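Local coordinates for DUF3299 domain-containing protein (Pseudomonas aeruginosa, PDB 4HSP) that is of unknown function but belongs to the DUF3299 family, whose members are grouped with the OB-fold clan of small curled beta-sheet domains, at residues A[56-68]-A[76-88]. Sequence-based numbering, arbitrary orientation.
Sequences EAKLPGYIVPLEI and EFLLVPYYGACIH. With SO4 (sulfate ion), chain B.
Glu76 O is gripped by two successive amides, Leu66 N at 2.8 Å and Glu67 N at 3.1 Å. Both donors approach from the same face of the carbonyl plane, and the extra residue they accommodate in strand 56-68 makes a classic beta bulge. Beyond it the antiparallel register is regular: Tyr62 pairs with Val80 and Val64 with Leu78 through two backbone bonds each, the straightest being Val64 N to Leu78 O with an N-H...O angle of 172°. At the bulge the Glu67 and Glu76 side chains run side by side, their OE2 atoms only 3.1 Å apart, a proximity that would probably raise the proton affinity of one carboxylate; Glu76 OE1 is bonded to Tyr99 OH.

The two faces are packed differently. On one, Ile63 lies over a face of the Phe77 ring, with CG2 4.0 Å from the ring centroid. Phe77 CG sits between its own backbone N and carbonyl carbon (chi1 61°), which turns the ring back over Ile63. On the other, Val64 meets Ile87 tip to tip, CG1 against CD1, while its CG2 rests on Val80 CG2, 3.8 Å away.

Past the strand end, Tyr83 CB stands over the centre of the Tyr62 ring and the Tyr83 ring turns its edge toward the same face, planes at 75°. Tyr83 also stacks on Tyr83 of the second subunit, linking the contact to the assembly. The whole is a bulged antiparallel beta hairpin within a curled mixed sheet, consistent with the OB-type fold of the family's clan.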
ATOM      1  N   GLU A  56      -5.363 -22.407  23.370  1.00 61.43           N
ATOM      2  CA  GLU A  56      -5.991 -21.982  22.118  1.00 60.71           C
ATOM      3  C   GLU A  56      -6.183 -20.486  22.302  1.00 61.23           C
ATOM      4  O   GLU A  56      -6.933 -20.078  23.181  1.00 61.39           O
ATOM      5  CB  GLU A  56      -7.320 -22.748  21.878  1.00 64.45           C
ATOM      6  CG  GLU A  56      -7.621 -23.110  20.430  1.00 78.97           C
ATOM      7  CD  GLU A  56      -6.611 -23.996  19.715  1.00 96.18           C
ATOM      8  OE1 GLU A  56      -5.974 -24.850  20.377  1.00 77.36           O
ATOM      9  OE2 GLU A  56      -6.480 -23.848  18.477  1.00 89.57           O
ATOM     10  N   ALA A  57      -5.427 -19.665  21.586  1.00 56.13           N
ATOM     11  CA  ALA A  57      -5.476 -18.205  21.793  1.00 53.68           C
ATOM     12  C   ALA A  57      -5.898 -17.430  20.549  1.00 57.54           C
ATOM     13  O   ALA A  57      -5.920 -17.974  19.455  1.00 58.69           O
ATOM     14  CB  ALA A  57      -4.125 -17.699  22.284  1.00 52.39           C
ATOM     15  N   LYS A  58      -6.245 -16.155  20.739  1.00 53.32           N
ATOM     16  CA  LYS A  58      -6.678 -15.217  19.701  1.00 52.80           C
ATOM     17  C   LYS A  58      -6.018 -13.868  20.018  1.00 56.32           C
ATOM     18  O   LYS A  58      -6.160 -13.327  21.118  1.00 54.16           O
ATOM     19  CB  LYS A  58      -8.212 -15.154  19.695  1.00 55.76           C
ATOM     20  CG  LYS A  58      -8.855 -14.154  18.758  1.00 58.66           C
ATOM     21  CD  LYS A  58     -10.299 -13.955  19.208  1.00 64.73           C
ATOM     22  CE  LYS A  58     -11.144 -13.219  18.208  1.00 76.51           C
ATOM     23  NZ  LYS A  58     -12.505 -12.986  18.746  1.00 87.86           N
ATOM     24  N   LEU A  59      -5.247 -13.361  19.086  1.00 53.19           N
ATOM     25  CA  LEU A  59      -4.519 -12.118  19.305  1.00 51.06           C
ATOM     26  C   LEU A  59      -4.622 -11.198  18.083  1.00 53.00           C
ATOM     27  O   LEU A  59      -4.581 -11.712  16.956  1.00 52.76           O
ATOM     28  CB  LEU A  59      -3.059 -12.525  19.571  1.00 50.55           C
ATOM     29  CG  LEU A  59      -2.045 -11.542  20.121  1.00 53.57           C
ATOM     30  CD1 LEU A  59      -2.484 -10.916  21.451  1.00 49.79           C
ATOM     31  CD2 LEU A  59      -0.721 -12.265  20.304  1.00 59.24           C
ATOM     32  N   PRO A  60      -4.799  -9.853  18.259  1.00 48.84           N
ATOM     33  CA  PRO A  60      -4.834  -8.962  17.075  1.00 47.86           C
ATOM     34  C   PRO A  60      -3.431  -8.448  16.733  1.00 49.67           C
ATOM     35  O   PRO A  60      -2.553  -8.386  17.600  1.00 47.14           O
ATOM     36  CB  PRO A  60      -5.744  -7.830  17.541  1.00 48.56           C
ATOM     37  CG  PRO A  60      -5.443  -7.729  19.035  1.00 50.83           C
ATOM     38  CD  PRO A  60      -4.913  -9.063  19.510  1.00 47.67           C
ATOM     39  N   GLY A  61      -3.215  -8.065  15.489  1.00 47.94           N
ATOM     40  CA  GLY A  61      -1.912  -7.536  15.106  1.00 46.59           C
ATOM     41  C   GLY A  61      -1.682  -7.351  13.622  1.00 51.28           C
ATOM     42  O   GLY A  61      -2.595  -7.516  12.820  1.00 50.62           O
ATOM     43  N   TYR A  62      -0.452  -6.958  13.268  1.00 46.44           N
ATOM     44  CA  TYR A  62      -0.034  -6.730  11.895  1.00 46.17           C
ATOM     45  C   TYR A  62       0.894  -7.846  11.455  1.00 49.88           C
ATOM     46  O   TYR A  62       1.595  -8.435  12.276  1.00 48.70           O
ATOM     47  CB  TYR A  62       0.638  -5.333  11.779  1.00 45.82           C
ATOM     48  CG  TYR A  62      -0.393  -4.227  11.771  1.00 44.78           C
ATOM     49  CD1 TYR A  62      -1.008  -3.832  10.586  1.00 47.22           C
ATOM     50  CD2 TYR A  62      -0.841  -3.650  12.964  1.00 43.89           C
ATOM     51  CE1 TYR A  62      -1.974  -2.828  10.573  1.00 47.72           C
ATOM     52  CE2 TYR A  62      -1.793  -2.628  12.960  1.00 44.02           C
ATOM     53  CZ  TYR A  62      -2.359  -2.225  11.758  1.00 50.61           C
ATOM     54  OH  TYR A  62      -3.336  -1.264  11.713  1.00 52.62           O
ATOM     55  N   ILE A  63       0.856  -8.182  10.163  1.00 50.38           N
ATOM     56  CA  ILE A  63       1.630  -9.297   9.613  1.00 50.86           C
ATOM     57  C   ILE A  63       2.906  -8.830   8.873  1.00 55.87           C
ATOM     58  O   ILE A  63       2.825  -7.973   7.991  1.00 54.56           O
ATOM     59  CB  ILE A  63       0.720 -10.115   8.693  1.00 54.58           C
ATOM     60  CG1 ILE A  63      -0.407 -10.797   9.521  1.00 53.84           C
ATOM     61  CG2 ILE A  63       1.532 -11.110   7.834  1.00 54.78           C
ATOM     62  CD1 ILE A  63      -1.462 -11.608   8.642  1.00 57.96           C
ATOM     63  N   VAL A  64       4.079  -9.370   9.325  1.00 52.71           N
ATOM     64  CA  VAL A  64       5.411  -9.219   8.757  1.00 52.76           C
ATOM     65  C   VAL A  64       5.690 -10.547   8.045  1.00 58.59           C
ATOM     66  O   VAL A  64       6.038 -11.523   8.711  1.00 58.21           O
ATOM     67  CB  VAL A  64       6.508  -8.836   9.786  1.00 55.86           C
ATOM     68  CG1 VAL A  64       7.852  -8.634   9.089  1.00 55.87           C
ATOM     69  CG2 VAL A  64       6.127  -7.579  10.560  1.00 54.78           C
ATOM     70  N   PRO A  65       5.494 -10.625   6.706  1.00 57.68           N
ATOM     71  CA  PRO A  65       5.658 -11.911   6.007  1.00 59.12           C
ATOM     72  C   PRO A  65       7.082 -12.444   6.019  1.00 63.02           C
ATOM     73  O   PRO A  65       8.043 -11.666   5.926  1.00 61.31           O
ATOM     74  CB  PRO A  65       5.199 -11.606   4.581  1.00 61.90           C
ATOM     75  CG  PRO A  65       5.277 -10.163   4.439  1.00 64.52           C
ATOM     76  CD  PRO A  65       5.060  -9.563   5.771  1.00 58.85           C
ATOM     77  N   LEU A  66       7.204 -13.787   6.126  1.00 59.00           N
ATOM     78  CA  LEU A  66       8.500 -14.460   6.177  1.00 58.29           C
ATOM     79  C   LEU A  66       8.659 -15.513   5.098  1.00 64.84           C
ATOM     80  O   LEU A  66       9.785 -15.820   4.724  1.00 65.50           O
ATOM     81  CB  LEU A  66       8.705 -15.126   7.550  1.00 56.46           C
ATOM     82  CG  LEU A  66       8.812 -14.234   8.769  1.00 57.46           C
ATOM     83  CD1 LEU A  66       8.947 -15.068  10.004  1.00 56.77           C
ATOM     84  CD2 LEU A  66       9.974 -13.283   8.672  1.00 57.18           C
ATOM     85  N   GLU A  67       7.543 -16.114   4.656  1.00 63.33           N
ATOM     86  CA  GLU A  67       7.525 -17.174   3.663  1.00 67.11           C
ATOM     87  C   GLU A  67       6.287 -17.062   2.762  1.00 72.53           C
ATOM     88  O   GLU A  67       5.186 -16.807   3.267  1.00 71.59           O
ATOM     89  CB  GLU A  67       7.534 -18.541   4.381  1.00 69.85           C
ATOM     90  CG  GLU A  67       8.215 -19.659   3.614  1.00 92.63           C
ATOM     91  CD  GLU A  67       9.279 -20.398   4.405  1.00131.95           C
ATOM     92  OE1 GLU A  67      10.241 -19.739   4.872  1.00133.79           O
ATOM     93  OE2 GLU A  67       9.154 -21.637   4.552  1.00129.75           O
ATOM     94  N   ILE A  68       6.469 -17.280   1.447  1.00 70.49           N
ATOM     95  CA  ILE A  68       5.400 -17.278   0.446  1.00 72.34           C
ATOM     96  C   ILE A  68       5.230 -18.701  -0.078  1.00 81.57           C
ATOM     97  O   ILE A  68       6.224 -19.372  -0.357  1.00 82.68           O
ATOM     98  CB  ILE A  68       5.677 -16.271  -0.719  1.00 75.79           C
ATOM     99  CG1 ILE A  68       5.734 -14.832  -0.216  1.00 73.08           C
ATOM    100  CG2 ILE A  68       4.619 -16.389  -1.826  1.00 78.89           C
ATOM    101  CD1 ILE A  68       6.435 -13.894  -1.166  1.00 72.38           C
ATOM    102  N   GLU A  76       4.061 -18.138   6.542  1.00 62.62           N
ATOM    103  CA  GLU A  76       4.890 -17.961   7.744  1.00 59.58           C
ATOM    104  C   GLU A  76       5.122 -16.484   7.941  1.00 61.21           C
ATOM    105  O   GLU A  76       5.484 -15.777   7.011  1.00 62.67           O
ATOM    106  CB  GLU A  76       6.220 -18.742   7.711  1.00 61.50           C
ATOM    107  CG  GLU A  76       6.056 -20.255   7.819  1.00 71.01           C
ATOM    108  CD  GLU A  76       7.323 -21.094   7.808  1.00 91.01           C
ATOM    109  OE1 GLU A  76       8.270 -20.767   8.560  1.00 81.40           O
ATOM    110  OE2 GLU A  76       7.347 -22.113   7.081  1.00 96.08           O
ATOM    111  N   PHE A  77       4.866 -15.996   9.138  1.00 55.17           N
ATOM    112  CA  PHE A  77       5.022 -14.581   9.403  1.00 51.66           C
ATOM    113  C   PHE A  77       5.192 -14.263  10.867  1.00 55.93           C
ATOM    114  O   PHE A  77       4.895 -15.093  11.722  1.00 55.96           O
ATOM    115  CB  PHE A  77       3.802 -13.815   8.858  1.00 51.85           C
ATOM    116  CG  PHE A  77       2.467 -14.177   9.450  1.00 51.35           C
ATOM    117  CD1 PHE A  77       1.987 -13.516  10.580  1.00 50.46           C
ATOM    118  CD2 PHE A  77       1.653 -15.130   8.836  1.00 54.24           C
ATOM    119  CE1 PHE A  77       0.726 -13.805  11.097  1.00 50.77           C
ATOM    120  CE2 PHE A  77       0.391 -15.421   9.350  1.00 57.58           C
ATOM    121  CZ  PHE A  77      -0.076 -14.741  10.470  1.00 53.30           C
ATOM    122  N   LEU A  78       5.625 -13.017  11.155  1.00 52.50           N
ATOM    123  CA  LEU A  78       5.658 -12.483  12.517  1.00 48.83           C
ATOM    124  C   LEU A  78       4.390 -11.665  12.735  1.00 50.04           C
ATOM    125  O   LEU A  78       4.033 -10.851  11.879  1.00 48.67           O
ATOM    126  CB  LEU A  78       6.900 -11.615  12.788  1.00 47.14           C
ATOM    127  CG  LEU A  78       8.302 -12.201  12.531  1.00 52.00           C
ATOM    128  CD1 LEU A  78       9.381 -11.124  12.738  1.00 50.19           C
ATOM    129  CD2 LEU A  78       8.597 -13.457  13.412  1.00 51.74           C
ATOM    130  N   LEU A  79       3.689 -11.919  13.851  1.00 46.50           N
ATOM    131  CA  LEU A  79       2.552 -11.141  14.326  1.00 44.91           C
ATOM    132  C   LEU A  79       3.124 -10.166  15.325  1.00 48.99           C
ATOM    133  O   LEU A  79       3.838 -10.555  16.256  1.00 47.88           O
ATOM    134  CB  LEU A  79       1.440 -12.018  14.945  1.00 45.12           C
ATOM    135  CG  LEU A  79       0.133 -11.300  15.281  1.00 46.37           C
ATOM    136  CD1 LEU A  79      -0.577 -10.794  13.971  1.00 45.94           C
ATOM    137  CD2 LEU A  79      -0.771 -12.204  16.079  1.00 42.48           C
ATOM    138  N   VAL A  80       2.906  -8.884  15.056  1.00 45.58           N
ATOM    139  CA  VAL A  80       3.437  -7.761  15.828  1.00 42.79           C
ATOM    140  C   VAL A  80       2.264  -6.819  16.207  1.00 46.63           C
ATOM    141  O   VAL A  80       1.224  -6.821  15.524  1.00 46.09           O
ATOM    142  CB  VAL A  80       4.544  -7.035  14.998  1.00 44.40           C
ATOM    143  CG1 VAL A  80       5.797  -7.913  14.852  1.00 43.32           C
ATOM    144  CG2 VAL A  80       4.008  -6.637  13.628  1.00 44.45           C
ATOM    145  N   PRO A  81       2.427  -5.985  17.253  1.00 43.30           N
ATOM    146  CA  PRO A  81       1.309  -5.122  17.678  1.00 43.68           C
ATOM    147  C   PRO A  81       1.168  -3.821  16.871  1.00 51.08           C
ATOM    148  O   PRO A  81       0.246  -3.045  17.119  1.00 52.00           O
ATOM    149  CB  PRO A  81       1.635  -4.809  19.158  1.00 43.54           C
ATOM    150  CG  PRO A  81       2.959  -5.445  19.448  1.00 46.95           C
ATOM    151  CD  PRO A  81       3.585  -5.842  18.168  1.00 43.49           C
ATOM    152  N   TYR A  82       2.099  -3.539  15.969  1.00 48.45           N
ATOM    153  CA  TYR A  82       2.017  -2.310  15.210  1.00 49.46           C
ATOM    154  C   TYR A  82       2.568  -2.506  13.825  1.00 54.21           C
ATOM    155  O   TYR A  82       3.462  -3.336  13.599  1.00 51.94           O
ATOM    156  CB  TYR A  82       2.691  -1.108  15.922  1.00 50.94           C
ATOM    157  CG  TYR A  82       4.068  -1.365  16.486  1.00 53.82           C
ATOM    158  CD1 TYR A  82       4.236  -1.793  17.793  1.00 55.02           C
ATOM    159  CD2 TYR A  82       5.210  -1.098  15.737  1.00 57.17           C
ATOM    160  CE1 TYR A  82       5.498  -2.018  18.325  1.00 55.79           C
ATOM    161  CE2 TYR A  82       6.485  -1.314  16.264  1.00 59.05           C
ATOM    162  CZ  TYR A  82       6.622  -1.768  17.565  1.00 63.83           C
ATOM    163  OH  TYR A  82       7.862  -1.991  18.120  1.00 67.53           O
ATOM    164  N   TYR A  83       1.971  -1.764  12.881  1.00 53.14           N
ATOM    165  CA  TYR A  83       2.368  -1.790  11.497  1.00 55.93           C
ATOM    166  C   TYR A  83       3.761  -1.195  11.371  1.00 60.99           C
ATOM    167  O   TYR A  83       4.089  -0.230  12.056  1.00 59.64           O
ATOM    168  CB  TYR A  83       1.339  -1.022  10.654  1.00 60.07           C
ATOM    169  CG  TYR A  83       1.736  -0.847   9.208  1.00 67.02           C
ATOM    170  CD1 TYR A  83       1.441  -1.820   8.260  1.00 70.86           C
ATOM    171  CD2 TYR A  83       2.446   0.279   8.791  1.00 69.67           C
ATOM    172  CE1 TYR A  83       1.843  -1.681   6.929  1.00 75.26           C
ATOM    173  CE2 TYR A  83       2.864   0.423   7.471  1.00 72.77           C
ATOM    174  CZ  TYR A  83       2.555  -0.555   6.539  1.00 85.22           C
ATOM    175  OH  TYR A  83       2.934  -0.383   5.224  1.00 93.13           O
ATOM    176  N   GLY A  84       4.555  -1.779  10.492  1.00 61.15           N
ATOM    177  CA  GLY A  84       5.900  -1.303  10.201  1.00 62.32           C
ATOM    178  C   GLY A  84       7.008  -1.922  11.025  1.00 66.83           C
ATOM    179  O   GLY A  84       8.182  -1.742  10.689  1.00 67.13           O
ATOM    180  N   ALA A  85       6.651  -2.639  12.112  1.00 63.18           N
ATOM    181  CA  ALA A  85       7.596  -3.310  13.003  1.00 62.83           C
ATOM    182  C   ALA A  85       8.528  -4.163  12.196  1.00 70.79           C
ATOM    183  O   ALA A  85       8.056  -4.941  11.362  1.00 73.67           O
ATOM    184  CB  ALA A  85       6.856  -4.159  14.012  1.00 62.92           C
ATOM    185  N   CYS A  86       9.856  -3.929  12.376  1.00 67.30           N
ATOM    186  CA  CYS A  86      11.028  -4.571  11.758  1.00 68.00           C
ATOM    187  C   CYS A  86      11.410  -3.925  10.453  1.00 71.78           C
ATOM    188  O   CYS A  86      12.539  -4.114  10.016  1.00 73.21           O
ATOM    189  CB  CYS A  86      10.847  -6.078  11.581  1.00 69.55           C
ATOM    190  SG  CYS A  86      10.317  -6.945  13.081  1.00 73.08           S
ATOM    191  N   ILE A  87      10.493  -3.181   9.817  1.00 67.56           N
ATOM    192  CA  ILE A  87      10.711  -2.581   8.497  1.00 67.57           C
ATOM    193  C   ILE A  87      10.941  -1.076   8.575  1.00 68.52           C
ATOM    194  O   ILE A  87      11.989  -0.601   8.141  1.00 70.08           O
ATOM    195  CB  ILE A  87       9.496  -2.923   7.579  1.00 72.03           C
ATOM    196  CG1 ILE A  87       9.373  -4.451   7.359  1.00 72.71           C
ATOM    197  CG2 ILE A  87       9.519  -2.154   6.250  1.00 75.11           C
ATOM    198  CD1 ILE A  87       8.170  -5.028   8.024  1.00 84.96           C
ATOM    199  N   HIS A  88       9.955  -0.330   9.069  1.00 62.61           N
ATOM    200  CA  HIS A  88      10.008   1.127   9.147  1.00 62.76           C
ATOM    201  C   HIS A  88      10.530   1.628  10.492  1.00 61.66           C
ATOM    202  O   HIS A  88      11.092   2.717  10.558  1.00 61.80           O
ATOM    203  CB  HIS A  88       8.628   1.725   8.839  1.00 65.11           C
ATOM    204  CG  HIS A  88       8.179   1.473   7.425  1.00 71.34           C
ATOM    205  ND1 HIS A  88       6.905   0.996   7.144  1.00 73.79           N
ATOM    206  CD2 HIS A  88       8.853   1.632   6.261  1.00 75.61           C
ATOM    207  CE1 HIS A  88       6.849   0.887   5.830  1.00 75.33           C
ATOM    208  NE2 HIS A  88       8.004   1.247   5.259  1.00 76.82           N
TER
HETATM  209  S   SO4 B 201      -7.097 -24.474  26.422  0.50 66.04           S
HETATM  210  O1  SO4 B 201      -8.047 -24.763  25.343  0.50 66.85           O
HETATM  211  O2  SO4 B 201      -6.589 -23.142  26.149  0.50 69.84           O
HETATM  212  O3  SO4 B 201      -7.735 -24.433  27.743  0.50 64.29           O
HETATM  213  O4  SO4 B 201      -6.030 -25.479  26.398  0.50 65.74           O